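Local atomic coordinates of segregation protein (Thermus thermophilus, PDB entry 1WCV), a protein that hydrolyses ATP and, when ATP is bound, binds DNA cooperatively as nucleoprotein filaments, probably to help partition the bacterial chromosome. Residues K5-I9 against D109-V115; T177-G181 against I206-V210. One frame throughout, in Å; residues are numbered along the deposited sequence.

Contact 1: K5-I9 against D109-V115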
ATOM      1  N   LYS A   5      11.570   6.061 -20.739  1.00 48.74           N
ATOM      2  CA  LYS A   5      10.513   6.803 -19.992  1.00 47.66           C
ATOM      3  C   LYS A   5       9.131   6.225 -20.293  1.00 43.87           C
ATOM      4  O   LYS A   5       8.650   6.307 -21.424  1.00 45.03           O
ATOM      5  CB  LYS A   5      10.542   8.286 -20.377  1.00 52.20           C
ATOM      6  CG  LYS A   5       9.590   9.164 -19.573  1.00 58.64           C
ATOM      7  CD  LYS A   5       9.983   9.214 -18.101  1.00 62.50           C
ATOM      8  CE  LYS A   5       8.989  10.032 -17.288  1.00 64.79           C
ATOM      9  NZ  LYS A   5       9.329  10.049 -15.836  1.00 64.86           N
ATOM     10  N   VAL A   6       8.498   5.644 -19.279  1.00 37.44           N
ATOM     11  CA  VAL A   6       7.170   5.061 -19.443  1.00 32.31           C
ATOM     12  C   VAL A   6       6.128   6.162 -19.573  1.00 30.09           C
ATOM     13  O   VAL A   6       5.913   6.943 -18.649  1.00 30.59           O
ATOM     14  CB  VAL A   6       6.801   4.149 -18.246  1.00 29.25           C
ATOM     15  CG1 VAL A   6       5.389   3.607 -18.412  1.00 25.06           C
ATOM     16  CG2 VAL A   6       7.794   2.993 -18.151  1.00 29.19           C
ATOM     17  N   ARG A   7       5.487   6.224 -20.733  1.00 27.83           N
ATOM     18  CA  ARG A   7       4.464   7.226 -20.995  1.00 26.98           C
ATOM     19  C   ARG A   7       3.145   6.518 -21.303  1.00 24.09           C
ATOM     20  O   ARG A   7       2.071   6.953 -20.879  1.00 22.89           O
ATOM     21  CB  ARG A   7       4.894   8.100 -22.179  1.00 32.87           C
ATOM     22  CG  ARG A   7       4.222   9.462 -22.243  1.00 41.25           C
ATOM     23  CD  ARG A   7       4.874  10.336 -23.309  1.00 44.65           C
ATOM     24  NE  ARG A   7       4.733   9.746 -24.633  1.00 49.11           N
ATOM     25  CZ  ARG A   7       3.607   9.751 -25.337  1.00 50.89           C
ATOM     26  NH1 ARG A   7       3.573   9.179 -26.531  1.00 54.23           N
ATOM     27  NH2 ARG A   7       2.524  10.347 -24.860  1.00 50.33           N
ATOM     28  N   ARG A   8       3.236   5.413 -22.038  1.00 21.66           N
ATOM     29  CA  ARG A   8       2.061   4.627 -22.400  1.00 19.76           C
ATOM     30  C   ARG A   8       1.953   3.411 -21.495  1.00 15.21           C
ATOM     31  O   ARG A   8       2.893   2.622 -21.382  1.00 16.44           O
ATOM     32  CB  ARG A   8       2.149   4.169 -23.853  1.00 22.44           C
ATOM     33  CG  ARG A   8       2.078   5.307 -24.847  1.00 28.60           C
ATOM     34  CD  ARG A   8       2.351   4.809 -26.245  1.00 31.21           C
ATOM     35  NE  ARG A   8       2.320   5.885 -27.227  1.00 36.32           N
ATOM     36  CZ  ARG A   8       2.720   5.746 -28.485  1.00 41.13           C
ATOM     37  NH1 ARG A   8       2.661   6.774 -29.320  1.00 41.03           N
ATOM     38  NH2 ARG A   8       3.188   4.578 -28.902  1.00 43.22           N
ATOM     39  N   ILE A   9       0.797   3.273 -20.857  1.00 17.35           N
ATOM     40  CA  ILE A   9       0.552   2.170 -19.945  1.00 14.04           C
ATOM     41  C   ILE A   9      -0.661   1.365 -20.390  1.00 12.91           C
ATOM     42  O   ILE A   9      -1.763   1.897 -20.544  1.00 16.08           O
ATOM     43  CB  ILE A   9       0.309   2.703 -18.508  1.00 15.17           C
ATOM     44  CG1 ILE A   9       1.536   3.493 -18.039  1.00 17.99           C
ATOM     45  CG2 ILE A   9       0.021   1.553 -17.560  1.00 12.22           C
ATOM     46  CD1 ILE A   9       1.319   4.262 -16.738  1.00 18.59           C
ATOM     47  N   ASP A 109       0.062  10.847 -29.800  1.00 49.06           N
ATOM     48  CA  ASP A 109      -0.342  11.431 -28.527  1.00 46.75           C
ATOM     49  C   ASP A 109       0.792  12.174 -27.826  1.00 47.23           C
ATOM     50  O   ASP A 109       0.799  12.285 -26.601  1.00 45.02           O
ATOM     51  CB  ASP A 109      -0.841  10.324 -27.604  1.00 44.62           C
ATOM     52  CG  ASP A 109       0.147   9.173 -27.497  1.00 42.11           C
ATOM     53  OD1 ASP A 109       1.367   9.424 -27.576  1.00 38.21           O
ATOM     54  OD2 ASP A 109      -0.291   8.017 -27.327  1.00 42.18           O
ATOM     55  N   GLU A 110       1.749  12.676 -28.597  1.00 47.63           N
ATOM     56  CA  GLU A 110       2.879  13.389 -28.018  1.00 47.86           C
ATOM     57  C   GLU A 110       2.469  14.561 -27.129  1.00 45.84           C
ATOM     58  O   GLU A 110       3.283  15.081 -26.369  1.00 45.91           O
ATOM     59  CB  GLU A 110       3.831  13.873 -29.120  1.00 51.70           C
ATOM     60  CG  GLU A 110       3.157  14.462 -30.351  1.00 56.52           C
ATOM     61  CD  GLU A 110       2.531  13.403 -31.244  1.00 59.81           C
ATOM     62  OE1 GLU A 110       3.225  12.423 -31.592  1.00 60.87           O
ATOM     63  OE2 GLU A 110       1.346  13.556 -31.607  1.00 61.77           O
ATOM     64  N   GLY A 111       1.206  14.966 -27.210  1.00 42.97           N
ATOM     65  CA  GLY A 111       0.741  16.075 -26.394  1.00 40.21           C
ATOM     66  C   GLY A 111       0.328  15.696 -24.979  1.00 38.71           C
ATOM     67  O   GLY A 111      -0.024  16.560 -24.176  1.00 35.34           O
ATOM     68  N   TYR A 112       0.371  14.405 -24.664  1.00 34.83           N
ATOM     69  CA  TYR A 112      -0.014  13.940 -23.337  1.00 30.88           C
ATOM     70  C   TYR A 112       1.175  13.490 -22.495  1.00 29.47           C
ATOM     71  O   TYR A 112       2.218  13.103 -23.020  1.00 29.13           O
ATOM     72  CB  TYR A 112      -1.012  12.783 -23.462  1.00 31.13           C
ATOM     73  CG  TYR A 112      -2.326  13.167 -24.101  1.00 31.42           C
ATOM     74  CD1 TYR A 112      -3.303  13.843 -23.376  1.00 31.48           C
ATOM     75  CD2 TYR A 112      -2.581  12.882 -25.446  1.00 31.40           C
ATOM     76  CE1 TYR A 112      -4.502  14.226 -23.968  1.00 29.39           C
ATOM     77  CE2 TYR A 112      -3.778  13.261 -26.050  1.00 30.21           C
ATOM     78  CZ  TYR A 112      -4.733  13.934 -25.305  1.00 31.71           C
ATOM     79  OH  TYR A 112      -5.917  14.319 -25.891  1.00 29.38           O
ATOM     80  N   ASP A 113       1.013  13.562 -21.179  1.00 24.73           N
ATOM     81  CA  ASP A 113       2.050  13.118 -20.259  1.00 26.11           C
ATOM     82  C   ASP A 113       1.927  11.602 -20.136  1.00 22.85           C
ATOM     83  O   ASP A 113       2.923  10.885 -20.151  1.00 24.04           O
ATOM     84  CB  ASP A 113       1.852  13.731 -18.870  1.00 28.07           C
ATOM     85  CG  ASP A 113       2.103  15.219 -18.846  1.00 30.09           C
ATOM     86  OD1 ASP A 113       3.211  15.633 -19.241  1.00 31.52           O
ATOM     87  OD2 ASP A 113       1.194  15.967 -18.426  1.00 31.04           O
ATOM     88  N   LEU A 114       0.687  11.132 -20.017  1.00 24.12           N
ATOM     89  CA  LEU A 114       0.407   9.707 -19.863  1.00 22.51           C
ATOM     90  C   LEU A 114      -0.761   9.227 -20.721  1.00 22.02           C
ATOM     91  O   LEU A 114      -1.781   9.909 -20.854  1.00 23.29           O
ATOM     92  CB  LEU A 114       0.092   9.398 -18.399  1.00 20.07           C
ATOM     93  CG  LEU A 114       1.131   9.798 -17.353  1.00 25.71           C
ATOM     94  CD1 LEU A 114       0.506   9.711 -15.977  1.00 21.33           C
ATOM     95  CD2 LEU A 114       2.352   8.897 -17.452  1.00 25.76           C
ATOM     96  N   VAL A 115      -0.606   8.035 -21.287  1.00 18.95           N
ATOM     97  CA  VAL A 115      -1.635   7.439 -22.125  1.00 19.12           C
ATOM     98  C   VAL A 115      -1.971   6.052 -21.578  1.00 15.73           C
ATOM     99  O   VAL A 115      -1.095   5.198 -21.482  1.00 19.52           O
ATOM    100  CB  VAL A 115      -1.146   7.290 -23.577  1.00 17.30           C
ATOM    101  CG1 VAL A 115      -2.289   6.790 -24.460  1.00 19.99           C
ATOM    102  CG2 VAL A 115      -0.608   8.626 -24.082  1.00 19.95           C
TER

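Contact 2: T177-G181 against I206-V210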
ATOM      1  N   THR A 177      -7.381  -6.348  -7.254  1.00  9.86           N
ATOM      2  CA  THR A 177      -8.632  -5.598  -7.217  1.00 12.39           C
ATOM      3  C   THR A 177      -9.724  -6.495  -6.653  1.00 12.99           C
ATOM      4  O   THR A 177      -9.525  -7.700  -6.464  1.00 12.93           O
ATOM      5  CB  THR A 177      -9.076  -5.139  -8.640  1.00 11.30           C
ATOM      6  OG1 THR A 177      -9.420  -6.286  -9.426  1.00 15.02           O
ATOM      7  CG2 THR A 177      -7.952  -4.378  -9.333  1.00 13.51           C
ATOM      8  N   MET A 178     -10.876  -5.893  -6.371  1.00 15.24           N
ATOM      9  CA  MET A 178     -12.020  -6.626  -5.844  1.00 18.26           C
ATOM     10  C   MET A 178     -11.690  -7.473  -4.621  1.00 17.08           C
ATOM     11  O   MET A 178     -12.244  -8.556  -4.415  1.00 19.50           O
ATOM     12  CB  MET A 178     -12.621  -7.479  -6.962  1.00 22.31           C
ATOM     13  CG  MET A 178     -12.962  -6.628  -8.181  1.00 29.19           C
ATOM     14  SD  MET A 178     -13.837  -7.481  -9.482  1.00 34.38           S
ATOM     15  CE  MET A 178     -15.524  -7.309  -8.899  1.00 40.50           C
ATOM     16  N   TYR A 179     -10.781  -6.961  -3.800  1.00 13.15           N
ATOM     17  CA  TYR A 179     -10.385  -7.647  -2.578  1.00 13.53           C
ATOM     18  C   TYR A 179     -11.622  -7.724  -1.671  1.00 14.14           C
ATOM     19  O   TYR A 179     -12.106  -6.697  -1.196  1.00 15.27           O
ATOM     20  CB  TYR A 179      -9.273  -6.834  -1.902  1.00 11.70           C
ATOM     21  CG  TYR A 179      -8.724  -7.407  -0.612  1.00 11.79           C
ATOM     22  CD1 TYR A 179      -7.605  -8.241  -0.607  1.00 10.83           C
ATOM     23  CD2 TYR A 179      -9.304  -7.075   0.614  1.00 12.28           C
ATOM     24  CE1 TYR A 179      -7.070  -8.727   0.606  1.00 12.11           C
ATOM     25  CE2 TYR A 179      -8.784  -7.548   1.813  1.00 11.19           C
ATOM     26  CZ  TYR A 179      -7.667  -8.370   1.807  1.00 13.23           C
ATOM     27  OH  TYR A 179      -7.149  -8.807   3.007  1.00 15.84           O
ATOM     28  N   ASP A 180     -12.122  -8.936  -1.432  1.00 14.06           N
ATOM     29  CA  ASP A 180     -13.313  -9.134  -0.593  1.00 14.65           C
ATOM     30  C   ASP A 180     -12.965  -9.089   0.889  1.00 14.47           C
ATOM     31  O   ASP A 180     -12.596 -10.102   1.482  1.00 15.36           O
ATOM     32  CB  ASP A 180     -13.973 -10.478  -0.923  1.00 17.52           C
ATOM     33  CG  ASP A 180     -15.325 -10.655  -0.237  1.00 21.13           C
ATOM     34  OD1 ASP A 180     -15.727  -9.761   0.529  1.00 17.60           O
ATOM     35  OD2 ASP A 180     -15.989 -11.689  -0.470  1.00 23.87           O
ATOM     36  N   GLY A 181     -13.105  -7.910   1.487  1.00 12.58           N
ATOM     37  CA  GLY A 181     -12.783  -7.750   2.894  1.00 11.86           C
ATOM     38  C   GLY A 181     -13.675  -8.501   3.862  1.00 12.37           C
ATOM     39  O   GLY A 181     -13.438  -8.472   5.068  1.00 12.89           O
ATOM     40  N   ILE A 206      -7.092  -2.589  -4.223  1.00 11.75           N
ATOM     41  CA  ILE A 206      -8.418  -1.992  -4.382  1.00 11.19           C
ATOM     42  C   ILE A 206      -9.457  -2.909  -3.731  1.00 12.64           C
ATOM     43  O   ILE A 206      -9.597  -4.078  -4.097  1.00 12.10           O
ATOM     44  CB  ILE A 206      -8.785  -1.787  -5.875  1.00 12.30           C
ATOM     45  CG1 ILE A 206      -7.609  -1.144  -6.625  1.00 12.65           C
ATOM     46  CG2 ILE A 206     -10.014  -0.879  -5.980  1.00 12.55           C
ATOM     47  CD1 ILE A 206      -7.173   0.204  -6.060  1.00 12.58           C
ATOM     48  N   PRO A 207     -10.210  -2.384  -2.759  1.00 14.44           N
ATOM     49  CA  PRO A 207     -11.220  -3.188  -2.070  1.00 13.03           C
ATOM     50  C   PRO A 207     -12.519  -3.358  -2.837  1.00 15.63           C
ATOM     51  O   PRO A 207     -12.884  -2.527  -3.665  1.00 17.65           O
ATOM     52  CB  PRO A 207     -11.457  -2.398  -0.798  1.00 13.44           C
ATOM     53  CG  PRO A 207     -11.464  -0.990  -1.335  1.00 15.41           C
ATOM     54  CD  PRO A 207     -10.248  -0.986  -2.285  1.00 14.18           C
ATOM     55  N   ARG A 208     -13.219  -4.444  -2.543  1.00 17.55           N
ATOM     56  CA  ARG A 208     -14.519  -4.654  -3.156  1.00 21.48           C
ATOM     57  C   ARG A 208     -15.349  -3.637  -2.376  1.00 18.85           C
ATOM     58  O   ARG A 208     -15.245  -3.565  -1.153  1.00 18.37           O
ATOM     59  CB  ARG A 208     -15.015  -6.070  -2.876  1.00 25.36           C
ATOM     60  CG  ARG A 208     -16.158  -6.517  -3.770  1.00 39.68           C
ATOM     61  CD  ARG A 208     -16.561  -7.954  -3.477  1.00 48.69           C
ATOM     62  NE  ARG A 208     -17.395  -8.504  -4.543  1.00 57.52           N
ATOM     63  CZ  ARG A 208     -16.961  -8.743  -5.777  1.00 61.06           C
ATOM     64  NH1 ARG A 208     -15.702  -8.483  -6.099  1.00 62.21           N
ATOM     65  NH2 ARG A 208     -17.785  -9.237  -6.692  1.00 63.25           N
ATOM     66  N   ASN A 209     -16.140  -2.831  -3.074  1.00 18.63           N
ATOM     67  CA  ASN A 209     -16.960  -1.822  -2.413  1.00 21.13           C
ATOM     68  C   ASN A 209     -18.145  -1.479  -3.298  1.00 20.50           C
ATOM     69  O   ASN A 209     -17.997  -1.315  -4.509  1.00 20.47           O
ATOM     70  CB  ASN A 209     -16.135  -0.559  -2.125  1.00 19.58           C
ATOM     71  CG  ASN A 209     -16.962   0.557  -1.500  1.00 20.42           C
ATOM     72  OD1 ASN A 209     -17.537   1.394  -2.203  1.00 23.45           O
ATOM     73  ND2 ASN A 209     -17.038   0.564  -0.175  1.00 23.32           N
ATOM     74  N   VAL A 210     -19.313  -1.372  -2.672  1.00 21.58           N
ATOM     75  CA  VAL A 210     -20.565  -1.069  -3.364  1.00 25.80           C
ATOM     76  C   VAL A 210     -20.539   0.176  -4.255  1.00 23.18           C
ATOM     77  O   VAL A 210     -21.016   0.141  -5.389  1.00 25.93           O
ATOM     78  CB  VAL A 210     -21.722  -0.913  -2.343  1.00 27.69           C
ATOM     79  CG1 VAL A 210     -21.382   0.176  -1.331  1.00 29.54           C
ATOM     80  CG2 VAL A 210     -23.022  -0.587  -3.066  1.00 29.22           C
TER
HETATM   81  O   HOH W   1     -12.287  -3.277  -6.458  1.00 16.75           O
HETATM   82  O   HOH W   2     -14.140  -5.078   0.877  1.00 24.74           O

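Contact 1: K5-I9 against D109-V115
Two adjacent arginines, R7 and R8, reach over from the start of the strand 8-11 and close on a single carboxylate, that of D109. R7 stretches out through two t torsions and then bends at chi3 (p), a turn that brings its guanidinium against the type I turn D109-Y112. There NH1 meets D109 OD1 at 2.5 Å, a very short, nearly straight salt bridge. NH2 adds weak hydrogen bonds to backbone oxygens, 3.1 Å to D109 O and 3.3 Å to Y112 O; a guanidinium has enough N-H groups to serve the carboxylate and, weakly, the turn's carbonyls. R8 leaves its backbone with chi1 m and then runs fully extended, so that NE lies 3.4 Å from D109 OD2 in a longer, weak salt bridge. The CA-to-CB bond of D109 points toward segment 5-9, and chi1 p places OD1 near R7 and OD2 near R8. Beneath these charges the strands pair in parallel: V115 N donates to R7 O (2.9 Å) and I9 N to V115 O (2.8 Å), which frames R8 opposite V115. The side chains of R8 and V115 share one face of the sheet, where the aliphatic part of R8 lies on the valine, its CG 4.0 Å from V115 CB. Beta-branched V115 suits a buried position in a sheet, and it also packs on L39 and V41 of the next strand. Y112 turns its ring away, its hydroxyl bonded to H81. The chemistry thus changes from regular amide bonding between central strands of the P-loop NTPase sheet to a two-arginine, one-aspartate network that ties the turn before strand 114-118 to the beginning of strand 8-11.

Contact 2: T177-G181 against I206-V210
Beyond T177, the last residue of strand 170-177, neither segment is regular, yet the backbones meet in a single bridge between Y179 and P207, CA atoms 4.6 Å apart. Y179 uses both its polar backbone atoms: its N donates to I206 O (3.1 Å) and its O accepts from R208 N (2.9 Å). Proline, which lacks an amide hydrogen, fits between these bonds because its own nitrogen is not asked to donate. M178 N lies 3.2 Å from I206 O at a poor angle and donates to water 1 (3.0 Å), which donates to P207 O, also at 3.0 Å. Water 2 joins G181 N (3.1 Å) to R208 O (2.8 Å) in the same way. Among the side chains, I206 sets its CG1 4.2 Å from CG2 of T177 and packs beyond it on A234 and Y235 of helix 230-246, a buried place suited to a branched hydrocarbon. R208 extends past M178 and D180: its NH1 comes within 3.0 Å of M178 CE, while its CD lies 4.4 Å from D180 CG, whose carboxylate pairs with R182. The Y179 ring leads away from P207; its hydroxyl bonds to H233 of the second subunit, and its ring stacks edge-to-face with that histidine and makes a cation-pi contact with R237 of the second subunit. N209, at the N-cap of helix 210-218, bonds weakly through OD1 to the amides of R211 and L212. P207 and N209 contact ATP and ADP in nucleotide-bound structures, and M178 touches V18 of the ATP site. Direct and water-mediated backbone bonds therefore hold a nucleotide-binding loop against the end of strand 170-177, beside a tyrosine that contacts the second subunit.

From the N terminus, the chain runs through the strand 8-11, the P-loop with helix 18-33 and the strands 38-42, 75-77 and 80-83 before 109-115 returns to 5-9; contact 1 closes this long loop and sets strands 8-11 and 114-118 side by side in the sheet. After strand 136-142, contact 2 opens at the end of strand 170-177, closing a much shorter loop that contains helix 185-197. The two are in series, neither nested nor crossed. Their centres lie about 29 Å apart, on opposite sides of the chain's centre: contact 1 joins central strands at their beginnings, whereas contact 2 joins the end of edge strand 170-177 to the segment leading into helix 210-218.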